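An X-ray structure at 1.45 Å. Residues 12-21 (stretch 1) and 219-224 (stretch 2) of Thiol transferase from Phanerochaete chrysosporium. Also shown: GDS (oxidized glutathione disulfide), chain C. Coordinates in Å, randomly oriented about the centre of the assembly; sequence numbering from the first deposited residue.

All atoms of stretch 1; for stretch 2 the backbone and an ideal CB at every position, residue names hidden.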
# COMPACT_ATOMS: atom_id res chain seq x y z
N TYR A 12 17.99 -6.43 3.19
CA TYR A 12 18.29 -6.64 1.78
C TYR A 12 17.78 -5.43 1.03
O TYR A 12 16.56 -5.16 1.03
CB TYR A 12 17.58 -7.91 1.29
CG TYR A 12 18.06 -9.16 1.98
CD1 TYR A 12 19.15 -9.90 1.47
CD2 TYR A 12 17.46 -9.61 3.16
CE1 TYR A 12 19.61 -11.05 2.11
CE2 TYR A 12 17.93 -10.76 3.82
CZ TYR A 12 19.00 -11.47 3.27
OH TYR A 12 19.50 -12.59 3.87
N THR A 13 18.69 -4.67 0.43
CA THR A 13 18.30 -3.36 -0.05
C THR A 13 19.12 -2.88 -1.23
O THR A 13 20.02 -3.58 -1.73
CB THR A 13 18.36 -2.36 1.13
OG1 THR A 13 17.58 -1.22 0.77
CG2 THR A 13 19.79 -1.97 1.47
N ALA A 14 18.80 -1.66 -1.68
CA ALA A 14 19.54 -0.96 -2.74
C ALA A 14 19.27 0.52 -2.53
O ALA A 14 18.29 0.88 -1.86
CB ALA A 14 19.06 -1.41 -4.14
N PRO A 15 20.12 1.38 -3.06
CA PRO A 15 19.98 2.82 -2.79
C PRO A 15 18.91 3.44 -3.66
O PRO A 15 19.21 3.95 -4.74
CB PRO A 15 21.37 3.40 -3.11
CG PRO A 15 21.93 2.41 -4.16
CD PRO A 15 21.40 1.04 -3.72
N THR A 16 17.69 3.40 -3.16
CA THR A 16 16.49 3.76 -3.95
C THR A 16 15.45 4.32 -2.97
O THR A 16 15.57 4.16 -1.74
CB THR A 16 15.82 2.51 -4.59
OG1 THR A 16 15.49 1.58 -3.55
CG2 THR A 16 16.75 1.76 -5.53
N PRO A 17 14.40 4.99 -3.48
CA PRO A 17 13.38 5.57 -2.60
C PRO A 17 12.68 4.57 -1.68
O PRO A 17 12.20 4.95 -0.60
CB PRO A 17 12.36 6.20 -3.60
CG PRO A 17 12.68 5.53 -4.94
CD PRO A 17 14.16 5.32 -4.91
N ASN A 18 12.62 3.29 -2.09
CA ASN A 18 12.13 2.26 -1.21
C ASN A 18 13.22 1.65 -0.31
O ASN A 18 12.99 1.41 0.89
CB ASN A 18 11.44 1.16 -2.04
CG ASN A 18 10.14 1.66 -2.66
OD1 ASN A 18 9.38 2.38 -2.00
ND2 ASN A 18 9.91 1.32 -3.92
N GLY A 19 14.38 1.38 -0.89
CA GLY A 19 15.49 0.78 -0.14
C GLY A 19 15.96 1.58 1.05
O GLY A 19 16.38 1.00 2.07
N TRP A 20 15.88 2.91 0.96
CA TRP A 20 16.44 3.72 2.04
C TRP A 20 15.61 3.63 3.31
O TRP A 20 16.14 3.81 4.40
CB TRP A 20 16.46 5.21 1.65
CG TRP A 20 17.42 5.52 0.54
CD1 TRP A 20 18.69 5.04 0.38
CD2 TRP A 20 17.19 6.43 -0.55
NE1 TRP A 20 19.26 5.57 -0.78
CE2 TRP A 20 18.35 6.44 -1.35
CE3 TRP A 20 16.10 7.24 -0.93
CZ2 TRP A 20 18.45 7.18 -2.53
CZ3 TRP A 20 16.19 7.99 -2.12
CH2 TRP A 20 17.36 7.96 -2.89
N VAL A 21 14.31 3.39 3.17
CA VAL A 21 13.43 3.71 4.30
C VAL A 21 13.55 2.78 5.52
O VAL A 21 13.56 3.28 6.66
CB VAL A 21 11.97 4.05 3.90
CG1 VAL A 21 11.95 5.15 2.87
CG2 VAL A 21 11.19 2.83 3.40
N UNK A 219 21.18 6.15 7.61
CA UNK A 219 20.40 5.12 6.94
C UNK A 219 20.58 5.14 5.43
O UNK A 219 20.78 4.09 4.79
CB UNK A 219 18.92 5.28 7.28
N UNK A 220 20.47 6.32 4.85
CA UNK A 220 20.70 6.45 3.42
C UNK A 220 22.07 5.93 3.03
O UNK A 220 22.19 5.13 2.08
CB UNK A 220 20.55 7.91 2.99
N UNK A 221 23.11 6.33 3.75
CA UNK A 221 24.46 5.95 3.39
C UNK A 221 24.70 4.44 3.51
O UNK A 221 25.54 3.89 2.79
CB UNK A 221 25.46 6.71 4.27
N UNK A 222 23.95 3.78 4.40
CA UNK A 222 24.16 2.34 4.61
C UNK A 222 23.78 1.51 3.38
O UNK A 222 24.19 0.35 3.27
CB UNK A 222 23.35 1.87 5.82
N UNK A 223 22.99 2.08 2.48
CA UNK A 223 22.53 1.37 1.28
C UNK A 223 23.51 1.41 0.11
O UNK A 223 23.27 0.75 -0.89
CB UNK A 223 21.19 1.96 0.82
N UNK A 224 24.61 2.14 0.26
CA UNK A 224 25.62 2.26 -0.80
C UNK A 224 26.62 1.12 -0.79
O UNK A 224 27.30 0.92 -1.79
OXT UNK A 224 26.77 0.39 0.20
CB UNK A 224 26.37 3.59 -0.66
N1 GDS C . 5.77 -2.12 -2.98
CA1 GDS C . 7.22 -2.47 -2.81
C1 GDS C . 7.70 -1.89 -1.46
OE1 GDS C . 7.12 -0.87 -1.01
OE2 GDS C . 8.62 -2.48 -0.87
CB1 GDS C . 8.04 -1.83 -3.94
CG1 GDS C . 9.52 -2.25 -3.89
CD1 GDS C . 10.20 -1.86 -5.20
O1 GDS C . 9.66 -1.26 -6.12
N2 GDS C . 11.50 -2.29 -5.31
CA2 GDS C . 12.33 -2.00 -6.49
C2 GDS C . 12.94 -3.29 -7.00
O2 GDS C . 13.41 -4.15 -6.21
CB2 GDS C . 13.48 -1.05 -6.18
SG2 GDS C . 12.99 0.51 -5.44
N3 GDS C . 12.96 -3.40 -8.34
CA3 GDS C . 13.56 -4.59 -8.95
C3 GDS C . 12.68 -5.23 -9.96
OE3 GDS C . 13.12 -6.27 -10.49
OE4 GDS C . 11.55 -4.71 -10.21
N4 GDS C . 8.45 1.10 -7.25
CA4 GDS C . 7.02 1.39 -7.19
C4 GDS C . 6.45 1.43 -5.73
OE5 GDS C . 7.21 1.66 -4.77
OE6 GDS C . 5.23 1.22 -5.64
C5 GDS C . 9.19 1.64 -8.23
O5 GDS C . 8.70 2.40 -9.10
CA5 GDS C . 10.66 1.27 -8.25
N5 GDS C . 11.11 1.10 -9.66
CB5 GDS C . 11.40 2.42 -7.52
SG5 GDS C . 13.12 2.00 -7.25
CA6 GDS C . 10.55 -2.18 -12.25
C6 GDS C . 9.59 -1.44 -13.21
OE7 GDS C . 8.74 -0.67 -12.73
OE8 GDS C . 9.71 -1.71 -14.44
N6 GDS C . 10.70 -3.55 -12.73
CB6 GDS C . 11.94 -1.47 -12.21
CG6 GDS C . 11.98 -0.04 -11.58
CD6 GDS C . 11.61 -0.08 -10.13
O6 GDS C . 11.69 -1.06 -9.40

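Position 219 lies in a helix, with phi/psi of -65/-48, and its CA-to-CB bond points toward stretch 1. The ideal CB stands 4.3 Å from the backbone O of Trp-20, so a small residue such as glycine, alanine or serine would fit easily, and the visible atoms alone do not exclude a somewhat larger one. The deposited residue is Gly-219. Glycine fits within the limits that the helical backbone and stretch 1 set, though these do not require it. It has no side chain, and its backbone O accepts hydrogen bonds from position 222, one turn on.

Position 220 is also helical. Its CB points sideways, yet it lies 4.3 Å from CD1 of Trp-20, close to the indole. What stretch 1 offers here is a flat, apolar ring face, with the NE1 donor at its border. An aliphatic side chain such as valine, leucine, isoleucine or methionine would suit it. Ile-220 is found, with chi1 m and chi2 t. Its CG2 methyl sits over one face of the indole, 4.1 Å from the centroid of the five-membered ring and 22° off the ring normal, a CH-pi contact; the closest approach is 3.9 Å, from CG2 to Trp-20 NE1. NE1 itself donates to a water, 2.9 Å from the water O, and that water in turn donates to the backbone O of Ile-220, 2.8 Å away.

At 221 the CB points away and stretch 1 offers nothing within 5.5 Å, so polar side chains of many kinds would do. Asn-221 occupies it and makes no contact with stretch 1.

Position 222 points sideways and is again out of range of stretch 1, so stretch 1 places no limit on it, and small polar residues would do. Among these, a short hydroxyl side chain can fold back onto a carbonyl of the preceding turn, and Ser-222, with chi1 p, does so: its OG donates to Gly-219 O at 2.7 Å.

Position 223 lies close against stretch 1, its CA-to-CB bond pointing toward it. The CB lies 3.9 Å from Pro-15 CA, 4.0 Å from Trp-20 CD1 and 4.1 Å from Ala-14 O, while Thr-13 CG2 and Gly-19 O lie further along. A small side chain suits so close a site: alanine or cysteine, with serine or threonine possible. Cys-223 is found, with chi1 m, and more of it is covered by stretch 1 than of any other residue in stretch 2. Its SG lies 3.6 Å from Gly-19 O, 3.8 Å from Thr-13 CG2 and 3.8 Å from Trp-20 CD1, meeting the indole at its edge, near the ring plane. Its backbone O, 3.4 Å from Pro-15 CD, has no hydrogen-bonding partner in the model.

Position 224 carries the C-terminal carboxylate. Its CB points away, so many polar side chains would be tolerated, but one of moderate length could turn back toward Pro-15. Asn-224 (chi1 m) does this: OD1 comes 3.7 Å from Pro-15 CB and accepts from the water held by Trp-20 NE1, 2.7 Å from the water O. The water thus links the two stretches, which share no direct hydrogen bond.

Stretch 2 (219-224) GINSCN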
# COMPACT_ATOMS: atom_id res chain seq x y z
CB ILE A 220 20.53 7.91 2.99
CG1 ILE A 220 19.06 8.31 3.13
CG2 ILE A 220 21.00 8.12 1.57
CD1 ILE A 220 18.87 9.80 3.01
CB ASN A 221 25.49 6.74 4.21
CG ASN A 221 25.49 8.22 3.83
OD1 ASN A 221 25.03 8.59 2.75
ND2 ASN A 221 25.97 9.08 4.75
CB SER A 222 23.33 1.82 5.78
OG SER A 222 21.94 1.76 5.47
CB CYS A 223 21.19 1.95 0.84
SG CYS A 223 19.89 1.80 2.07
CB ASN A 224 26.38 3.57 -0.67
CG ASN A 224 25.52 4.76 -0.91
OD1 ASN A 224 24.58 4.70 -1.70
ND2 ASN A 224 25.81 5.86 -0.21
O HOH W 1 22.14 5.44 -0.68
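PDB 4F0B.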